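Local coordinates for protein putative thioesterase (Syntrophus aciditrophicus SB, PDB 3HDU) that probably hydrolyses thioesters, as a putative thioesterase of the hotdog-fold superfamily, at residues A74-K85 with N125-I135. Numbering follows the deposited sequence.
Sequences AGLAAFMGFQEK and NVRTGNKVAVI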
ATOM      1  N   ALA A  74      19.396  -1.153   2.875  1.00 71.61           N
ATOM      2  CA  ALA A  74      18.627  -2.141   2.098  1.00 71.85           C
ATOM      3  C   ALA A  74      19.446  -2.720   0.932  1.00 71.61           C
ATOM      4  O   ALA A  74      19.384  -3.922   0.664  1.00 71.84           O
ATOM      5  CB  ALA A  74      17.329  -1.525   1.580  1.00 71.02           C
ATOM      6  N   GLY A  75      20.209  -1.861   0.258  1.00 71.47           N
ATOM      7  CA  GLY A  75      21.083  -2.272  -0.847  1.00 71.31           C
ATOM      8  C   GLY A  75      22.157  -3.268  -0.439  1.00 70.89           C
ATOM      9  O   GLY A  75      22.427  -4.219  -1.176  1.00 71.38           O
ATOM     10  N   LEU A  76      22.758  -3.043   0.730  1.00 70.57           N
ATOM     11  CA  LEU A  76      23.751  -3.955   1.307  1.00 70.14           C
ATOM     12  C   LEU A  76      23.097  -5.277   1.729  1.00 70.47           C
ATOM     13  O   LEU A  76      23.678  -6.336   1.510  1.00 71.01           O
ATOM     14  CB  LEU A  76      24.460  -3.304   2.502  1.00 70.07           C
ATOM     15  CG  LEU A  76      25.565  -4.080   3.232  1.00 69.82           C
ATOM     16  CD1 LEU A  76      26.632  -4.560   2.271  1.00 69.61           C
ATOM     17  CD2 LEU A  76      26.176  -3.215   4.320  1.00 69.74           C
ATOM     18  N   ALA A  77      21.911  -5.210   2.346  1.00 70.29           N
ATOM     19  CA  ALA A  77      21.155  -6.415   2.742  1.00 70.02           C
ATOM     20  C   ALA A  77      20.742  -7.241   1.516  1.00 70.12           C
ATOM     21  O   ALA A  77      20.779  -8.476   1.563  1.00 69.89           O
ATOM     22  CB  ALA A  77      19.932  -6.053   3.576  1.00 69.96           C
ATOM     23  N   ALA A  78      20.351  -6.549   0.436  1.00 70.16           N
ATOM     24  CA  ALA A  78      20.013  -7.173  -0.858  1.00 70.04           C
ATOM     25  C   ALA A  78      21.215  -7.955  -1.404  1.00 69.97           C
ATOM     26  O   ALA A  78      21.069  -9.117  -1.779  1.00 70.35           O
ATOM     27  CB  ALA A  78      19.557  -6.120  -1.875  1.00 69.86           C
ATOM     28  N   PHE A  79      22.387  -7.310  -1.414  1.00 69.70           N
ATOM     29  CA  PHE A  79      23.662  -7.927  -1.834  1.00 69.63           C
ATOM     30  C   PHE A  79      23.985  -9.223  -1.074  1.00 69.82           C
ATOM     31  O   PHE A  79      24.371 -10.221  -1.691  1.00 69.77           O
ATOM     32  CB  PHE A  79      24.827  -6.923  -1.676  1.00 69.59           C
ATOM     33  CG  PHE A  79      26.197  -7.534  -1.824  1.00 69.48           C
ATOM     34  CD1 PHE A  79      26.736  -7.765  -3.088  1.00 69.33           C
ATOM     35  CD2 PHE A  79      26.952  -7.882  -0.691  1.00 69.25           C
ATOM     36  CE1 PHE A  79      28.009  -8.339  -3.228  1.00 69.40           C
ATOM     37  CE2 PHE A  79      28.226  -8.460  -0.819  1.00 69.27           C
ATOM     38  CZ  PHE A  79      28.757  -8.686  -2.093  1.00 69.37           C
HETATM   39  N   MSE A  80      23.840  -9.184   0.254  1.00 69.99           N
HETATM   40  CA  MSE A  80      24.112 -10.351   1.120  1.00 69.82           C
HETATM   41  C   MSE A  80      23.159 -11.521   0.880  1.00 70.47           C
HETATM   42  O   MSE A  80      23.548 -12.678   1.067  1.00 71.07           O
HETATM   43  CB  MSE A  80      24.105  -9.966   2.608  1.00 68.69           C
HETATM   44  CG  MSE A  80      25.200  -8.992   2.996  1.00 67.97           C
HETATM   45 SE   MSE A  80      26.980  -9.704   2.773  0.75 66.23          SE
HETATM   46  CE  MSE A  80      27.919  -8.041   2.805  1.00 68.13           C
ATOM     47  N   GLY A  81      21.926 -11.215   0.474  1.00 71.12           N
ATOM     48  CA  GLY A  81      20.939 -12.223   0.120  1.00 71.45           C
ATOM     49  C   GLY A  81      21.292 -12.880  -1.203  1.00 71.69           C
ATOM     50  O   GLY A  81      21.347 -14.106  -1.280  1.00 71.98           O
ATOM     51  N   PHE A  82      21.548 -12.064  -2.232  1.00 71.93           N
ATOM     52  CA  PHE A  82      21.887 -12.571  -3.575  1.00 72.20           C
ATOM     53  C   PHE A  82      23.203 -13.356  -3.651  1.00 72.44           C
ATOM     54  O   PHE A  82      23.262 -14.372  -4.345  1.00 72.79           O
ATOM     55  CB  PHE A  82      21.914 -11.448  -4.628  1.00 72.11           C
ATOM     56  CG  PHE A  82      20.560 -10.887  -4.978  1.00 71.97           C
ATOM     57  CD1 PHE A  82      19.586 -11.698  -5.562  1.00 71.96           C
ATOM     58  CD2 PHE A  82      20.278  -9.524  -4.804  1.00 72.04           C
ATOM     59  CE1 PHE A  82      18.325 -11.178  -5.918  1.00 72.15           C
ATOM     60  CE2 PHE A  82      19.026  -8.988  -5.160  1.00 72.01           C
ATOM     61  CZ  PHE A  82      18.046  -9.819  -5.722  1.00 72.01           C
ATOM     62  N   GLN A  83      24.244 -12.886  -2.959  1.00 72.89           N
ATOM     63  CA  GLN A  83      25.558 -13.571  -2.963  1.00 73.25           C
ATOM     64  C   GLN A  83      25.508 -14.964  -2.310  1.00 73.76           C
ATOM     65  O   GLN A  83      26.276 -15.846  -2.700  1.00 73.86           O
ATOM     66  CB  GLN A  83      26.668 -12.682  -2.369  1.00 73.10           C
ATOM     67  CG  GLN A  83      26.606 -12.422  -0.855  1.00 73.10           C
ATOM     68  CD  GLN A  83      27.173 -13.540   0.026  1.00 72.85           C
ATOM     69  OE1 GLN A  83      26.633 -13.816   1.096  1.00 72.93           O
ATOM     70  NE2 GLN A  83      28.247 -14.186  -0.423  1.00 72.70           N
ATOM     71  N   GLU A  84      24.616 -15.145  -1.330  1.00 74.67           N
ATOM     72  CA  GLU A  84      24.371 -16.447  -0.677  1.00 75.16           C
ATOM     73  C   GLU A  84      23.896 -17.483  -1.720  1.00 75.43           C
ATOM     74  O   GLU A  84      24.325 -18.638  -1.677  1.00 75.26           O
ATOM     75  CB  GLU A  84      23.337 -16.290   0.459  1.00 75.61           C
ATOM     76  CG  GLU A  84      22.978 -17.533   1.298  1.00 75.81           C
ATOM     77  CD  GLU A  84      24.014 -17.905   2.353  1.00 76.72           C
ATOM     78  OE1 GLU A  84      25.238 -17.789   2.108  1.00 77.23           O
ATOM     79  OE2 GLU A  84      23.589 -18.347   3.444  1.00 77.27           O
ATOM     80  N   LYS A  85      23.022 -17.055  -2.642  1.00 75.76           N
ATOM     81  CA  LYS A  85      22.533 -17.912  -3.743  1.00 76.22           C
ATOM     82  C   LYS A  85      23.597 -18.255  -4.797  1.00 76.26           C
ATOM     83  O   LYS A  85      23.429 -19.233  -5.531  1.00 76.44           O
ATOM     84  CB  LYS A  85      21.316 -17.297  -4.434  1.00 76.77           C
ATOM     85  CG  LYS A  85      20.103 -17.192  -3.535  1.00 77.36           C
ATOM     86  CD  LYS A  85      18.865 -16.806  -4.332  1.00 77.86           C
ATOM     87  CE  LYS A  85      17.621 -16.775  -3.466  1.00 78.09           C
ATOM     88  NZ  LYS A  85      17.332 -18.086  -2.819  1.00 78.48           N
ATOM     89  N   ASN A 125      16.634  -8.997   5.634  1.00 78.49           N
ATOM     90  CA  ASN A 125      16.265  -9.555   4.325  1.00 79.39           C
ATOM     91  C   ASN A 125      15.083 -10.511   4.553  1.00 79.98           C
ATOM     92  O   ASN A 125      15.267 -11.622   5.049  1.00 79.68           O
ATOM     93  CB  ASN A 125      17.477 -10.240   3.661  1.00 79.71           C
ATOM     94  CG  ASN A 125      17.298 -10.450   2.147  1.00 79.94           C
ATOM     95  OD1 ASN A 125      16.249 -10.888   1.675  1.00 80.01           O
ATOM     96  ND2 ASN A 125      18.348 -10.153   1.388  1.00 80.10           N
ATOM     97  N   VAL A 126      13.874 -10.047   4.212  1.00 80.98           N
ATOM     98  CA  VAL A 126      12.625 -10.806   4.413  1.00 81.94           C
ATOM     99  C   VAL A 126      12.596 -12.042   3.513  1.00 82.82           C
ATOM    100  O   VAL A 126      12.463 -13.166   4.010  1.00 83.18           O
ATOM    101  CB  VAL A 126      11.354  -9.925   4.165  1.00 81.92           C
ATOM    102  CG1 VAL A 126      10.065 -10.741   4.329  1.00 81.88           C
ATOM    103  CG2 VAL A 126      11.333  -8.741   5.113  1.00 81.99           C
ATOM    104  N   ARG A 127      12.700 -11.820   2.203  1.00 83.65           N
ATOM    105  CA  ARG A 127      12.777 -12.914   1.218  1.00 84.42           C
ATOM    106  C   ARG A 127      13.669 -12.467   0.048  1.00 83.88           C
ATOM    107  O   ARG A 127      13.667 -11.283  -0.322  1.00 83.70           O
ATOM    108  CB  ARG A 127      11.372 -13.358   0.724  1.00 84.86           C
ATOM    109  CG  ARG A 127      10.859 -12.757  -0.626  1.00 85.59           C
ATOM    110  CD  ARG A 127       9.380 -13.038  -0.911  1.00 85.89           C
ATOM    111  NE  ARG A 127       8.506 -11.953  -0.437  1.00 86.50           N
ATOM    112  CZ  ARG A 127       8.185 -10.840  -1.120  1.00 86.63           C
ATOM    113  NH1 ARG A 127       8.656 -10.595  -2.357  1.00 86.73           N
ATOM    114  NH2 ARG A 127       7.370  -9.942  -0.553  1.00 86.43           N
ATOM    115  N   THR A 128      14.432 -13.412  -0.499  1.00 83.51           N
ATOM    116  CA  THR A 128      15.259 -13.188  -1.685  1.00 83.06           C
ATOM    117  C   THR A 128      14.762 -14.199  -2.716  1.00 82.40           C
ATOM    118  O   THR A 128      14.971 -15.407  -2.553  1.00 82.47           O
ATOM    119  CB  THR A 128      16.774 -13.377  -1.407  1.00 83.16           C
ATOM    120  OG1 THR A 128      17.193 -12.461  -0.391  1.00 83.38           O
ATOM    121  CG2 THR A 128      17.603 -13.113  -2.668  1.00 83.30           C
ATOM    122  N   GLY A 129      14.058 -13.704  -3.736  1.00 81.50           N
ATOM    123  CA  GLY A 129      13.571 -14.536  -4.836  1.00 80.76           C
ATOM    124  C   GLY A 129      14.677 -14.712  -5.861  1.00 80.25           C
ATOM    125  O   GLY A 129      15.866 -14.617  -5.535  1.00 80.73           O
ATOM    126  N   ASN A 130      14.291 -14.962  -7.106  1.00 79.56           N
ATOM    127  CA  ASN A 130      15.256 -15.136  -8.195  1.00 78.90           C
ATOM    128  C   ASN A 130      15.875 -13.778  -8.563  1.00 77.75           C
ATOM    129  O   ASN A 130      17.099 -13.620  -8.533  1.00 77.84           O
ATOM    130  CB  ASN A 130      14.580 -15.801  -9.409  1.00 79.30           C
ATOM    131  CG  ASN A 130      15.545 -16.103 -10.547  1.00 79.76           C
ATOM    132  OD1 ASN A 130      16.736 -16.343 -10.335  1.00 80.32           O
ATOM    133  ND2 ASN A 130      15.019 -16.116 -11.770  1.00 80.31           N
ATOM    134  N   LYS A 131      15.010 -12.809  -8.867  1.00 76.15           N
ATOM    135  CA  LYS A 131      15.409 -11.461  -9.282  1.00 74.92           C
ATOM    136  C   LYS A 131      15.080 -10.320  -8.313  1.00 73.48           C
ATOM    137  O   LYS A 131      15.584  -9.227  -8.522  1.00 72.79           O
ATOM    138  CB  LYS A 131      14.771 -11.159 -10.649  1.00 75.35           C
ATOM    139  CG  LYS A 131      15.287 -12.019 -11.808  1.00 75.65           C
ATOM    140  CD  LYS A 131      16.724 -11.649 -12.180  1.00 76.01           C
ATOM    141  CE  LYS A 131      17.249 -12.465 -13.341  1.00 76.16           C
ATOM    142  NZ  LYS A 131      18.604 -11.998 -13.737  1.00 76.27           N
ATOM    143  N   VAL A 132      14.275 -10.567  -7.269  1.00 72.16           N
ATOM    144  CA  VAL A 132      13.833  -9.526  -6.323  1.00 71.02           C
ATOM    145  C   VAL A 132      14.225  -9.853  -4.881  1.00 70.43           C
ATOM    146  O   VAL A 132      14.059 -10.986  -4.444  1.00 70.51           O
ATOM    147  CB  VAL A 132      12.289  -9.336  -6.383  1.00 70.74           C
ATOM    148  CG1 VAL A 132      11.827  -8.218  -5.439  1.00 70.30           C
ATOM    149  CG2 VAL A 132      11.839  -9.039  -7.808  1.00 70.27           C
ATOM    150  N   ALA A 133      14.742  -8.847  -4.167  1.00 69.98           N
ATOM    151  CA  ALA A 133      15.118  -8.935  -2.752  1.00 70.08           C
ATOM    152  C   ALA A 133      14.292  -7.895  -1.994  1.00 70.29           C
ATOM    153  O   ALA A 133      14.425  -6.700  -2.267  1.00 70.39           O
ATOM    154  CB  ALA A 133      16.595  -8.650  -2.576  1.00 69.83           C
ATOM    155  N   VAL A 134      13.426  -8.349  -1.084  1.00 70.45           N
ATOM    156  CA  VAL A 134      12.577  -7.464  -0.267  1.00 70.35           C
ATOM    157  C   VAL A 134      13.238  -7.333   1.103  1.00 70.34           C
ATOM    158  O   VAL A 134      13.477  -8.344   1.770  1.00 70.24           O
ATOM    159  CB  VAL A 134      11.135  -8.020  -0.136  1.00 70.39           C
ATOM    160  CG1 VAL A 134      10.283  -7.158   0.793  1.00 70.04           C
ATOM    161  CG2 VAL A 134      10.490  -8.100  -1.508  1.00 70.25           C
ATOM    162  N   ILE A 135      13.535  -6.092   1.501  1.00 70.40           N
ATOM    163  CA  ILE A 135      14.198  -5.784   2.776  1.00 70.36           C
ATOM    164  C   ILE A 135      13.304  -4.906   3.656  1.00 70.20           C
ATOM    165  O   ILE A 135      12.679  -3.958   3.161  1.00 70.11           O
ATOM    166  CB  ILE A 135      15.559  -5.042   2.559  1.00 70.39           C
ATOM    167  CG1 ILE A 135      16.560  -5.918   1.789  1.00 70.59           C
ATOM    168  CG2 ILE A 135      16.190  -4.631   3.893  1.00 70.41           C
ATOM    169  CD1 ILE A 135      16.370  -5.917   0.302  1.00 71.01           C
TER
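The ring of Phe-82 meets the turn end of the hairpin, residues 128-133, obliquely: CD1 reaches Thr-128 CG2 at 3.8 Å, CE2 touches Ala-133 CB at 3.6 Å, and CE1 and CZ lie by the carbonyl oxygens of Asn-130 and Lys-131. With CG anti to its own carbonyl carbon (chi1 -71°), the ring swings toward the turn, and a large flat group suits this place because one side chain covers both strand ends. A second flat group at the interface, the amide of Asn-125, carries the polar link. Its ND2 donates to Ala-77 O at 3.0 Å; that oxygen lies near the amide plane, while the donor stands well above the carbonyl plane, on the face opposite Gly-81 N, so the oxygen keeps its helical bond and gains a second. The hydroxyl of Thr-128 donates to Asn-125 OD1 at 2.8 Å from above the carbonyl plane, consistent with ND2 being turned to the helix. With alanine in place of Asn-125, Ala-77 O would probably keep its helical bond alone and the Thr-128 hydroxyl would lose this acceptor. Gly-81 packs its CA against ND2 and OG1, where a CB would collide with both. Further along, small Ala-74, Ala-77 and Ala-78 let the helix settle on branched Ile-135, whose CG1 is 3.8 Å from Ala-77 CB and whose CD1 is 3.9 Å from Ala-78 CB. At the outer end CE of Lys-85 packs on Thr-128 CG2 at 3.7 Å, close to the carbonyl oxygens of Thr-128 and Gly-129. Val-126 and Arg-127 both face Val-134, a classic beta bulge. At the turn, Lys-131 N bonds to Glu-138 of a second subunit. The long helix 58-85 lying across an antiparallel sheet, here over hairpin 118-128/132-141, is the signature of the hotdog fold.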